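PDB 6W5Q: peptidoglycan synthase activator LpoP from Pseudomonas aeruginosa, which probably activates a peptidoglycan synthase in cell-wall synthesis, acting as a lipoprotein whose C-terminal helical domain, with tetratricopeptide repeat sequence, forms this chain. Local coordinates for residues Q67-A72 with E98-S103; Q23-S28 with A35-R40; L92-R97 with A104-A109; G29-A34 with A56-A61. All coordinates share one frame; numbering follows the deposited sequence.

How the contacts relate
The four contacts run along an all-helical domain of tetratricopeptide repeat type. They fall into two pairs. Contacts 2 and 4 have centres about 7 Å apart and share helix 31-44. Contacts 1 and 3, also about 7 Å apart between centres, share helix 83-99, and R97 of contact 3 reaches charged residues of contact 1. Contacts 2 and 3 lie on opposite sides of the chain's centre, about 24 Å apart between centres. Contact 4 leads from one pair to the other: L60 touches A68 of contact 1, and A56 and Q57 touch L92 of contact 3. The bound sulfate belongs to contact 2, at the arginine end of its second segment.

Contact 1. Residues Q67-A72 with E98-S103; sequences QAEQVA and EKQGDS
A single side-chain hydrogen bond, from Q100 to E69, makes the whole contact between 67-72 and 98-103. It joins helix 65-78 to the C-terminal end of helix 83-99 in the tetratricopeptide repeat fold. Q100 NE2 donates to E69 OE1 over 2.9 Å, with an N-H...O angle of 163°. The acceptor lies close to the amide plane of Q100. The donor, in contrast, comes from above the carboxylate plane of E69, 36° out of it. Both side chains are extended, which lets them bridge backbones whose nearest CA atoms, in E69 and Q100, are 10.0 Å apart. E69 CG stands anti to the backbone N (chi1 -172°), which sends the chain across to Q100, just past helix 83-99.

The carboxylate has further partners. E69 OE1 also forms a salt bridge with R97 NH1, and E69 OE2 forms one with R73. Two arginines on one carboxylate would be expected to keep it ionised. Q100 NE2 has a second acceptor in A96 O, so both ends of the bond are tied into their surroundings.

Q100 sits where helix 83-99 stops. G101 has positive phi and is the C-prime residue of a Schellman motif. D102 then takes the N-cap position of helix 103-114, with OD2 accepting from G105 N. In the Schellman turn, G101 N bonds E98 O at 2.9 Å, and D102 N bonds R97 O.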
loop_
_atom_site.group_PDB
_atom_site.type_symbol
_atom_site.label_atom_id
_atom_site.label_comp_id
_atom_site.label_asym_id
_atom_site.label_seq_id
_atom_site.Cartn_x
_atom_site.Cartn_y
_atom_site.Cartn_z
ATOM N N GLN A 67 3.371 -8.246 -6.378
ATOM C CA GLN A 67 4.244 -7.425 -5.535
ATOM C C GLN A 67 3.440 -6.584 -4.557
ATOM O O GLN A 67 3.722 -6.575 -3.351
ATOM C CB GLN A 67 5.106 -6.507 -6.404
ATOM C CG GLN A 67 6.318 -7.175 -6.933
ATOM C CD GLN A 67 7.133 -6.253 -7.805
ATOM O OE1 GLN A 67 7.532 -5.155 -7.385
ATOM N NE2 GLN A 67 7.330 -6.654 -9.041
ATOM N N ALA A 68 2.456 -5.830 -5.076
ATOM C CA ALA A 68 1.613 -4.971 -4.246
ATOM C C ALA A 68 0.966 -5.745 -3.123
ATOM O O ALA A 68 0.815 -5.233 -2.006
ATOM C CB ALA A 68 0.507 -4.327 -5.093
ATOM N N GLU A 69 0.537 -6.974 -3.418
ATOM C CA GLU A 69 -0.181 -7.761 -2.430
ATOM C C GLU A 69 0.701 -8.024 -1.215
ATOM O O GLU A 69 0.254 -7.882 -0.068
ATOM C CB GLU A 69 -0.649 -9.068 -3.080
ATOM C CG GLU A 69 -1.568 -9.901 -2.219
ATOM C CD GLU A 69 -1.739 -11.315 -2.761
ATOM O OE1 GLU A 69 -1.358 -11.579 -3.927
ATOM O OE2 GLU A 69 -2.253 -12.167 -2.016
ATOM N N GLN A 70 1.970 -8.370 -1.448
ATOM C CA GLN A 70 2.861 -8.704 -0.336
ATOM C C GLN A 70 3.233 -7.475 0.478
ATOM O O GLN A 70 3.345 -7.547 1.709
ATOM C CB GLN A 70 4.117 -9.402 -0.861
ATOM C CG GLN A 70 3.796 -10.639 -1.641
ATOM C CD GLN A 70 3.026 -11.668 -0.825
ATOM O OE1 GLN A 70 2.199 -12.387 -1.379
ATOM N NE2 GLN A 70 3.338 -11.793 0.464
ATOM N N VAL A 71 3.424 -6.339 -0.183
ATOM C CA VAL A 71 3.668 -5.099 0.552
ATOM C C VAL A 71 2.462 -4.751 1.406
ATOM O O VAL A 71 2.597 -4.426 2.592
ATOM C CB VAL A 71 4.006 -3.954 -0.415
ATOM C CG1 VAL A 71 4.169 -2.633 0.359
ATOM C CG2 VAL A 71 5.239 -4.310 -1.223
ATOM N N ALA A 72 1.265 -4.819 0.817
ATOM C CA ALA A 72 0.055 -4.508 1.575
ATOM C C ALA A 72 -0.160 -5.503 2.712
ATOM O O ALA A 72 -0.609 -5.127 3.808
ATOM C CB ALA A 72 -1.158 -4.488 0.645
ATOM N N GLU A 98 -7.667 -9.760 -7.550
ATOM C CA GLU A 98 -8.463 -9.611 -8.769
ATOM C C GLU A 98 -7.587 -9.542 -10.015
ATOM O O GLU A 98 -7.851 -10.213 -11.020
ATOM C CB GLU A 98 -9.317 -8.340 -8.670
ATOM C CG GLU A 98 -10.606 -8.516 -7.924
ATOM C CD GLU A 98 -11.421 -7.234 -7.810
ATOM O OE1 GLU A 98 -10.831 -6.124 -7.805
ATOM O OE2 GLU A 98 -12.660 -7.347 -7.715
ATOM N N LYS A 99 -6.552 -8.698 -9.979
ATOM C CA LYS A 99 -5.733 -8.505 -11.162
ATOM C C LYS A 99 -4.869 -9.719 -11.438
ATOM O O LYS A 99 -4.359 -9.857 -12.556
ATOM C CB LYS A 99 -4.880 -7.242 -11.006
ATOM C CG LYS A 99 -5.728 -5.977 -10.904
ATOM C CD LYS A 99 -4.877 -4.731 -10.936
ATOM C CE LYS A 99 -5.728 -3.475 -10.977
ATOM N NZ LYS A 99 -4.873 -2.289 -11.279
ATOM N N GLN A 100 -4.716 -10.607 -10.455
ATOM C CA GLN A 100 -4.047 -11.888 -10.642
ATOM C C GLN A 100 -5.007 -12.980 -11.104
ATOM O O GLN A 100 -4.608 -14.147 -11.198
ATOM C CB GLN A 100 -3.351 -12.303 -9.346
ATOM C CG GLN A 100 -2.136 -11.433 -9.022
ATOM C CD GLN A 100 -1.575 -11.672 -7.636
ATOM O OE1 GLN A 100 -0.748 -12.562 -7.429
ATOM N NE2 GLN A 100 -2.012 -10.860 -6.677
ATOM N N GLY A 101 -6.257 -12.623 -11.401
ATOM C CA GLY A 101 -7.245 -13.595 -11.820
ATOM C C GLY A 101 -7.905 -14.351 -10.687
ATOM O O GLY A 101 -8.459 -15.428 -10.918
ATOM N N ASP A 102 -7.878 -13.814 -9.474
ATOM C CA ASP A 102 -8.313 -14.524 -8.273
ATOM C C ASP A 102 -9.526 -13.810 -7.661
ATOM O O ASP A 102 -9.392 -12.987 -6.749
ATOM C CB ASP A 102 -7.161 -14.607 -7.285
ATOM C CG ASP A 102 -7.533 -15.331 -6.014
ATOM O OD1 ASP A 102 -6.849 -15.107 -4.994
ATOM O OD2 ASP A 102 -8.513 -16.121 -6.026
ATOM N N SER A 103 -10.725 -14.139 -8.146
ATOM C CA SER A 103 -11.912 -13.485 -7.605
ATOM C C SER A 103 -12.350 -14.058 -6.255
ATOM O O SER A 103 -13.032 -13.359 -5.503
ATOM C CB SER A 103 -13.066 -13.552 -8.606
ATOM O OG SER A 103 -13.824 -14.727 -8.452
#

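Contact 2. Residues Q23-S28 with A35-R40; sequences QQQQGS and AASLER. With SO4 (sulfate ion), chain I.
S37 is the residue of 35-40 that meets the other segment, and Q25 is its partner. The Q25 chain is extended beyond CG and brings its amide to the serine hydroxyl. Q25 NE2 and S37 OG are modelled 2.4 Å apart, with an N-H...O angle of 136°. That is very short for a hydrogen bond, so its exact geometry is doubtful. S37 OG lies beside its own backbone N (chi1 -62°). This brings it back along the helix to S33 O, with which it also forms a hydrogen bond.

Next comes L38, which is buried. Its side chain packs on L19 and A22 of helix 13-28 and on R54 of helix 49-61. Helices 13-28 and 31-44 run in roughly opposite directions as a helical hairpin, the building element of the tetratricopeptide repeat fold. In this hairpin Q25 also lies against S33 and A34, one turn before S37.

E39 turns to the next helix, where E39 OE1 forms a salt bridge with R59. R40 closes the segment. Its chain is extended from CG to NE and touches M18 of helix 13-28. The guanidinium presents an edge to a sulfate ion, probably from the crystallisation liquor. R40 NE donates to sulfate O4 over 2.8 Å. R40 NH2 reaches the same O4 at 3.0 Å and makes a weak bond to O3. R43 NH2 is a further donor to this sulfate.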
loop_
_atom_site.group_PDB
_atom_site.type_symbol
_atom_site.label_atom_id
_atom_site.label_comp_id
_atom_site.label_asym_id
_atom_site.label_seq_id
_atom_site.Cartn_x
_atom_site.Cartn_y
_atom_site.Cartn_z
ATOM N N GLN A 23 3.663 11.351 -3.511
ATOM C CA GLN A 23 2.344 11.661 -4.057
ATOM C C GLN A 23 2.435 12.652 -5.219
ATOM O O GLN A 23 1.672 12.547 -6.193
ATOM C CB GLN A 23 1.426 12.197 -2.958
ATOM C CG GLN A 23 0.061 12.658 -3.486
ATOM C CD GLN A 23 -0.907 13.007 -2.391
ATOM O OE1 GLN A 23 -0.571 12.928 -1.203
ATOM N NE2 GLN A 23 -2.122 13.411 -2.776
ATOM N N GLN A 24 3.354 13.624 -5.140
ATOM C CA GLN A 24 3.564 14.530 -6.268
ATOM C C GLN A 24 4.039 13.775 -7.504
ATOM O O GLN A 24 3.643 14.101 -8.629
ATOM C CB GLN A 24 4.573 15.621 -5.898
ATOM C CG GLN A 24 4.085 16.597 -4.846
ATOM C CD GLN A 24 5.034 17.766 -4.660
ATOM O OE1 GLN A 24 5.747 18.148 -5.586
ATOM N NE2 GLN A 24 5.051 18.339 -3.461
ATOM N N GLN A 25 4.892 12.763 -7.314
ATOM C CA GLN A 25 5.410 11.986 -8.437
ATOM C C GLN A 25 4.352 11.056 -9.016
ATOM O O GLN A 25 4.174 10.998 -10.239
ATOM C CB GLN A 25 6.645 11.210 -8.000
ATOM C CG GLN A 25 7.612 12.120 -7.308
ATOM C CD GLN A 25 8.834 11.443 -6.775
ATOM O OE1 GLN A 25 9.949 11.862 -7.065
ATOM N NE2 GLN A 25 8.649 10.401 -5.998
ATOM N N GLN A 26 3.648 10.313 -8.150
ATOM C CA GLN A 26 2.518 9.514 -8.604
ATOM C C GLN A 26 1.519 10.394 -9.336
ATOM O O GLN A 26 1.097 10.080 -10.453
ATOM C CB GLN A 26 1.860 8.817 -7.410
ATOM C CG GLN A 26 0.712 7.904 -7.783
ATOM C CD GLN A 26 0.150 7.139 -6.599
ATOM O OE1 GLN A 26 0.275 7.571 -5.451
ATOM N NE2 GLN A 26 -0.473 5.994 -6.873
ATOM N N GLY A 27 1.172 11.535 -8.729
ATOM C CA GLY A 27 0.208 12.436 -9.336
ATOM C C GLY A 27 0.640 12.906 -10.706
ATOM O O GLY A 27 -0.195 13.182 -11.563
ATOM N N SER A 28 1.943 12.984 -10.937
ATOM C CA SER A 28 2.483 13.444 -12.203
ATOM C C SER A 28 2.641 12.331 -13.236
ATOM O O SER A 28 2.948 12.624 -14.398
ATOM C CB SER A 28 3.830 14.121 -11.961
ATOM O OG SER A 28 4.616 14.051 -13.080
ATOM N N ALA A 35 7.722 5.126 -6.363
ATOM C CA ALA A 35 8.162 3.921 -5.675
ATOM C C ALA A 35 9.528 4.140 -5.031
ATOM O O ALA A 35 9.729 3.792 -3.855
ATOM C CB ALA A 35 8.168 2.732 -6.640
ATOM N N ALA A 36 10.459 4.775 -5.764
ATOM C CA ALA A 36 11.772 5.081 -5.203
ATOM C C ALA A 36 11.652 5.972 -3.969
ATOM O O ALA A 36 12.329 5.736 -2.960
ATOM C CB ALA A 36 12.655 5.747 -6.254
ATOM N N SER A 37 10.778 6.989 -4.024
ATOM C CA SER A 37 10.581 7.864 -2.866
ATOM C C SER A 37 9.994 7.104 -1.687
ATOM O O SER A 37 10.321 7.389 -0.528
ATOM C CB SER A 37 9.658 9.035 -3.214
ATOM O OG SER A 37 10.198 9.861 -4.217
ATOM N N LEU A 38 9.105 6.149 -1.955
ATOM C CA LEU A 38 8.545 5.375 -0.857
ATOM C C LEU A 38 9.558 4.368 -0.311
ATOM O O LEU A 38 9.551 4.077 0.892
ATOM C CB LEU A 38 7.241 4.705 -1.324
ATOM C CG LEU A 38 6.155 5.770 -1.630
ATOM C CD1 LEU A 38 4.923 5.230 -2.331
ATOM C CD2 LEU A 38 5.719 6.531 -0.351
ATOM N N GLU A 39 10.448 3.840 -1.151
ATOM C CA GLU A 39 11.491 2.975 -0.604
ATOM C C GLU A 39 12.488 3.781 0.221
ATOM O O GLU A 39 13.103 3.246 1.147
ATOM C CB GLU A 39 12.213 2.211 -1.724
ATOM C CG GLU A 39 11.311 1.423 -2.649
ATOM C CD GLU A 39 10.949 0.053 -2.105
ATOM O OE1 GLU A 39 10.225 -0.683 -2.803
ATOM O OE2 GLU A 39 11.388 -0.289 -0.981
ATOM N N ARG A 40 12.647 5.068 -0.083
ATOM C CA ARG A 40 13.477 5.912 0.769
ATOM C C ARG A 40 12.764 6.192 2.087
ATOM O O ARG A 40 13.395 6.231 3.149
ATOM C CB ARG A 40 13.845 7.206 0.015
ATOM C CG ARG A 40 14.836 8.147 0.745
ATOM C CD ARG A 40 15.246 9.348 -0.138
ATOM N NE ARG A 40 16.505 9.993 0.261
ATOM C CZ ARG A 40 16.606 11.244 0.730
ATOM N NH1 ARG A 40 15.518 11.996 0.872
ATOM N NH2 ARG A 40 17.797 11.754 1.063
HETATM S S SO4 I . 20.151 9.135 0.103
HETATM O O1 SO4 I . 19.667 8.883 -1.257
HETATM O O2 SO4 I . 21.118 8.139 0.539
HETATM O O3 SO4 I . 20.752 10.465 0.197
HETATM O O4 SO4 I . 19.023 9.067 1.020
#

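Contact 3. Residues L92-R97 with A104-A109; sequences LIAQAR and AGAALA
A94 and A106 mark the closest backbone approach of the two segments, with CA atoms 3.9 Å apart. The packing here is reciprocal. A106 CB rests 3.3 Å from A94 O, and A94 CB rests 3.4 Å from A106 O. Each small side chain therefore lies against the backbone of the other helix. A109 continues the tight zone by one turn. Its CB sits over the backbone at A94 N and is 3.9 Å from A94 CB. I93 adds a looser touch, with CG2 4.1 Å from A109 CB. I93 CG1 reaches the other way and packs on A72 of helix 65-78; the side chain also touches R73 and L76.

Helices 83-99 and 103-114 follow each other in the chain and form an antiparallel hairpin, as in the tetratricopeptide repeat fold. The axes of the two short segments are 7.6 Å apart at closest approach, at 171° to each other. Alanine and glycine on the facing surfaces make so short a spacing possible.

Near the connecting turn the contact is carried by R97, which is only partly exposed. Its CB lies 3.7 Å from A106 N, and its CG lies against the carbonyl carbon of G105. The chain then bends at chi2 and chi3 (-59° and -42°). That bend turns the guanidinium back to the connecting turn, where NE forms a salt bridge with D102 OD1; NH1 forms another with E69 of helix 65-78.

The far side of 104-109 is different. A104, A107 and L108 are exposed and make no contact with 92-97; A107 CB is directed away from it. On the other flank of helix 83-99, L92 is buried against Y53, A56 and Q57.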
loop_
_atom_site.group_PDB
_atom_site.type_symbol
_atom_site.label_atom_id
_atom_site.label_comp_id
_atom_site.label_asym_id
_atom_site.label_seq_id
_atom_site.Cartn_x
_atom_site.Cartn_y
_atom_site.Cartn_z
ATOM N N LEU A 92 -6.925 -2.981 -0.993
ATOM C CA LEU A 92 -5.777 -3.114 -1.884
ATOM C C LEU A 92 -5.455 -4.574 -2.165
ATOM O O LEU A 92 -5.114 -4.942 -3.294
ATOM C CB LEU A 92 -4.554 -2.427 -1.273
ATOM C CG LEU A 92 -4.235 -1.001 -1.715
ATOM C CD1 LEU A 92 -5.438 -0.076 -1.514
ATOM C CD2 LEU A 92 -2.980 -0.481 -0.977
ATOM N N ILE A 93 -5.525 -5.422 -1.142
ATOM C CA ILE A 93 -5.219 -6.838 -1.340
ATOM C C ILE A 93 -6.259 -7.487 -2.251
ATOM O O ILE A 93 -5.919 -8.287 -3.130
ATOM C CB ILE A 93 -5.120 -7.542 0.027
ATOM C CG1 ILE A 93 -3.900 -7.025 0.790
ATOM C CG2 ILE A 93 -5.106 -9.067 -0.132
ATOM C CD1 ILE A 93 -3.853 -7.441 2.231
ATOM N N ALA A 94 -7.539 -7.146 -2.053
ATOM C CA ALA A 94 -8.605 -7.616 -2.931
ATOM C C ALA A 94 -8.324 -7.235 -4.376
ATOM O O ALA A 94 -8.483 -8.047 -5.294
ATOM C CB ALA A 94 -9.949 -7.029 -2.487
ATOM N N GLN A 95 -7.915 -5.987 -4.594
ATOM C CA GLN A 95 -7.683 -5.519 -5.954
ATOM C C GLN A 95 -6.485 -6.203 -6.568
ATOM O O GLN A 95 -6.479 -6.480 -7.771
ATOM C CB GLN A 95 -7.504 -4.009 -5.957
ATOM C CG GLN A 95 -8.712 -3.280 -5.453
ATOM C CD GLN A 95 -8.582 -1.808 -5.644
ATOM O OE1 GLN A 95 -9.400 -1.027 -5.140
ATOM N NE2 GLN A 95 -7.541 -1.397 -6.369
ATOM N N ALA A 96 -5.479 -6.510 -5.747
ATOM C CA ALA A 96 -4.316 -7.245 -6.233
ATOM C C ALA A 96 -4.657 -8.704 -6.554
ATOM O O ALA A 96 -4.105 -9.276 -7.501
ATOM C CB ALA A 96 -3.193 -7.164 -5.196
ATOM N N ARG A 97 -5.534 -9.343 -5.760
ATOM C CA ARG A 97 -5.955 -10.704 -6.106
ATOM C C ARG A 97 -6.735 -10.709 -7.408
ATOM O O ARG A 97 -6.510 -11.569 -8.268
ATOM C CB ARG A 97 -6.814 -11.322 -4.996
ATOM C CG ARG A 97 -6.135 -11.387 -3.634
ATOM C CD ARG A 97 -4.867 -12.189 -3.703
ATOM N NE ARG A 97 -5.013 -13.390 -4.506
ATOM C CZ ARG A 97 -4.027 -14.249 -4.734
ATOM N NH1 ARG A 97 -2.829 -14.027 -4.220
ATOM N NH2 ARG A 97 -4.237 -15.329 -5.476
ATOM N N ALA A 104 -11.956 -15.289 -5.912
ATOM C CA ALA A 104 -12.286 -15.816 -4.587
ATOM C C ALA A 104 -11.498 -15.087 -3.500
ATOM O O ALA A 104 -12.081 -14.511 -2.574
ATOM C CB ALA A 104 -12.046 -17.328 -4.535
ATOM N N GLY A 105 -10.167 -15.076 -3.610
ATOM C CA GLY A 105 -9.345 -14.333 -2.661
ATOM C C GLY A 105 -9.654 -12.846 -2.615
ATOM O O GLY A 105 -9.423 -12.204 -1.589
ATOM N N ALA A 106 -10.171 -12.283 -3.707
ATOM C CA ALA A 106 -10.588 -10.889 -3.693
ATOM C C ALA A 106 -11.861 -10.688 -2.866
ATOM O O ALA A 106 -11.991 -9.693 -2.142
ATOM C CB ALA A 106 -10.784 -10.413 -5.129
ATOM N N ALA A 107 -12.825 -11.603 -2.979
ATOM C CA ALA A 107 -14.045 -11.477 -2.185
ATOM C C ALA A 107 -13.755 -11.726 -0.716
ATOM O O ALA A 107 -14.332 -11.077 0.163
ATOM C CB ALA A 107 -15.112 -12.455 -2.682
ATOM N N LEU A 108 -12.861 -12.672 -0.439
ATOM C CA LEU A 108 -12.520 -12.996 0.930
ATOM C C LEU A 108 -11.771 -11.850 1.575
ATOM O O LEU A 108 -11.872 -11.642 2.786
ATOM C CB LEU A 108 -11.683 -14.280 0.961
ATOM C CG LEU A 108 -12.447 -15.556 0.580
ATOM C CD1 LEU A 108 -11.543 -16.772 0.585
ATOM C CD2 LEU A 108 -13.604 -15.773 1.541
ATOM N N ALA A 109 -11.019 -11.097 0.776
ATOM C CA ALA A 109 -10.295 -9.953 1.313
ATOM C C ALA A 109 -11.245 -8.802 1.580
ATOM O O ALA A 109 -11.157 -8.155 2.627
ATOM C CB ALA A 109 -9.186 -9.533 0.352
#

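Contact 4. Residues G29-A34 with A56-A61; sequences GDLNSA and AQVRLA
Two successive helices of the tetratricopeptide repeat fold meet here, with L31 in the first turn of helix 31-44 facing V58 and A61 near the end of helix 49-61. The two branches of L31 divide the work. L31 CD1 reaches A61 CB at 3.7 Å, while L31 CD2 lies 4.0 Å from V58 CG1. The L31 and V58 side chains pass alongside each other in opposite directions. With chi1 at 173°, V58 CG1 points across to helix 31-44. This brings it 3.3 Å from L31 O, against the backbone of that helix. One turn on, A34 CB sits at 4.1 Å from both V58 CG1 and V58 CG2, and so closes over the end of the valine. The contact is wholly apolar in its side chains. Its inner part, V58 and A34, is buried, whereas A61 is exposed.

The start of helix 31-44 is fixed by its own cap. D30 is the N-cap residue, and S33 N donates to D30 OD1 over 3.0 Å. S33 OG donates to D30 OD2 at 2.7 Å. Both donors approach from above the carboxylate plane, on the same side of it. The two oxygens of D30 thus hold both the backbone N and the hydroxyl of one serine. Just before it, G29 has positive phi and ends helix 13-28 in a Schellman motif.

Helix 13-28 borders the contact through Q26, which touches L31, A34 and V58. V58 also packs on A35 and L38 of helix 31-44. From helix 49-61, L60 reaches A68 of helix 65-78 and K99 of helix 83-99.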
loop_
_atom_site.group_PDB
_atom_site.type_symbol
_atom_site.label_atom_id
_atom_site.label_comp_id
_atom_site.label_asym_id
_atom_site.label_seq_id
_atom_site.Cartn_x
_atom_site.Cartn_y
_atom_site.Cartn_z
ATOM N N GLY A 29 2.442 11.069 -12.850
ATOM C CA GLY A 29 2.605 9.949 -13.758
ATOM C C GLY A 29 3.926 9.215 -13.649
ATOM O O GLY A 29 4.183 8.315 -14.463
ATOM N N ASP A 30 4.763 9.558 -12.667
ATOM C CA ASP A 30 6.076 8.931 -12.487
ATOM C C ASP A 30 5.982 7.943 -11.325
ATOM O O ASP A 30 6.451 8.183 -10.211
ATOM C CB ASP A 30 7.158 9.984 -12.261
ATOM C CG ASP A 30 8.582 9.409 -12.393
ATOM O OD1 ASP A 30 8.744 8.160 -12.418
ATOM O OD2 ASP A 30 9.538 10.215 -12.479
ATOM N N LEU A 31 5.364 6.800 -11.615
ATOM C CA LEU A 31 5.217 5.756 -10.614
ATOM C C LEU A 31 6.563 5.154 -10.225
ATOM O O LEU A 31 6.718 4.652 -9.102
ATOM C CB LEU A 31 4.249 4.693 -11.137
ATOM C CG LEU A 31 2.815 5.210 -11.299
ATOM C CD1 LEU A 31 1.862 4.126 -11.775
ATOM C CD2 LEU A 31 2.338 5.779 -9.997
ATOM N N ASN A 32 7.547 5.210 -11.123
ATOM C CA ASN A 32 8.885 4.693 -10.817
ATOM C C ASN A 32 9.545 5.494 -9.689
ATOM O O ASN A 32 10.043 4.922 -8.708
ATOM C CB ASN A 32 9.736 4.708 -12.093
ATOM C CG ASN A 32 11.193 4.307 -11.858
ATOM O OD1 ASN A 32 11.487 3.173 -11.502
ATOM N ND2 ASN A 32 12.111 5.236 -12.102
ATOM N N SER A 33 9.546 6.825 -9.808
ATOM C CA SER A 33 10.126 7.671 -8.768
ATOM C C SER A 33 9.311 7.611 -7.483
ATOM O O SER A 33 9.879 7.548 -6.384
ATOM C CB SER A 33 10.231 9.108 -9.262
ATOM O OG SER A 33 11.006 9.159 -10.434
ATOM N N ALA A 34 7.982 7.656 -7.603
ATOM C CA ALA A 34 7.127 7.477 -6.439
ATOM C C ALA A 34 7.537 6.241 -5.661
ATOM O O ALA A 34 7.730 6.288 -4.440
ATOM C CB ALA A 34 5.661 7.384 -6.869
ATOM N N ALA A 56 2.209 -0.069 -1.771
ATOM C CA ALA A 56 1.390 -1.086 -2.427
ATOM C C ALA A 56 0.517 -0.460 -3.501
ATOM O O ALA A 56 0.288 -1.058 -4.554
ATOM C CB ALA A 56 0.533 -1.819 -1.389
ATOM N N GLN A 57 0.035 0.760 -3.259
ATOM C CA GLN A 57 -0.795 1.424 -4.249
ATOM C C GLN A 57 -0.028 1.694 -5.538
ATOM O O GLN A 57 -0.519 1.416 -6.645
ATOM C CB GLN A 57 -1.337 2.719 -3.672
ATOM C CG GLN A 57 -2.648 2.553 -2.967
ATOM C CD GLN A 57 -3.432 3.834 -3.003
ATOM O OE1 GLN A 57 -3.553 4.528 -1.992
ATOM N NE2 GLN A 57 -3.964 4.174 -4.179
ATOM N N VAL A 58 1.180 2.250 -5.411
ATOM C CA VAL A 58 1.993 2.577 -6.578
ATOM C C VAL A 58 2.328 1.320 -7.368
ATOM O O VAL A 58 2.256 1.314 -8.603
ATOM C CB VAL A 58 3.261 3.329 -6.135
ATOM C CG1 VAL A 58 4.212 3.542 -7.307
ATOM C CG2 VAL A 58 2.856 4.647 -5.530
ATOM N N ARG A 59 2.716 0.243 -6.673
ATOM C CA ARG A 59 3.014 -1.009 -7.367
ATOM C C ARG A 59 1.776 -1.544 -8.053
ATOM O O ARG A 59 1.845 -2.041 -9.184
ATOM C CB ARG A 59 3.540 -2.065 -6.401
ATOM C CG ARG A 59 4.762 -1.644 -5.606
ATOM C CD ARG A 59 5.957 -2.496 -5.942
ATOM N NE ARG A 59 7.198 -2.046 -5.302
ATOM C CZ ARG A 59 8.223 -1.460 -5.921
ATOM N NH1 ARG A 59 8.190 -1.244 -7.243
ATOM N NH2 ARG A 59 9.289 -1.115 -5.213
ATOM N N LEU A 60 0.636 -1.488 -7.365
ATOM C CA LEU A 60 -0.595 -1.931 -7.993
ATOM C C LEU A 60 -0.888 -1.086 -9.226
ATOM O O LEU A 60 -1.286 -1.610 -10.274
ATOM C CB LEU A 60 -1.744 -1.861 -6.991
ATOM C CG LEU A 60 -3.074 -2.416 -7.493
ATOM C CD1 LEU A 60 -2.920 -3.846 -7.981
ATOM C CD2 LEU A 60 -4.085 -2.329 -6.380
ATOM N N ALA A 61 -0.653 0.224 -9.132
ATOM C CA ALA A 61 -0.905 1.077 -10.279
ATOM C C ALA A 61 0.069 0.788 -11.420
ATOM O O ALA A 61 -0.276 0.998 -12.581
ATOM C CB ALA A 61 -0.852 2.545 -9.859
#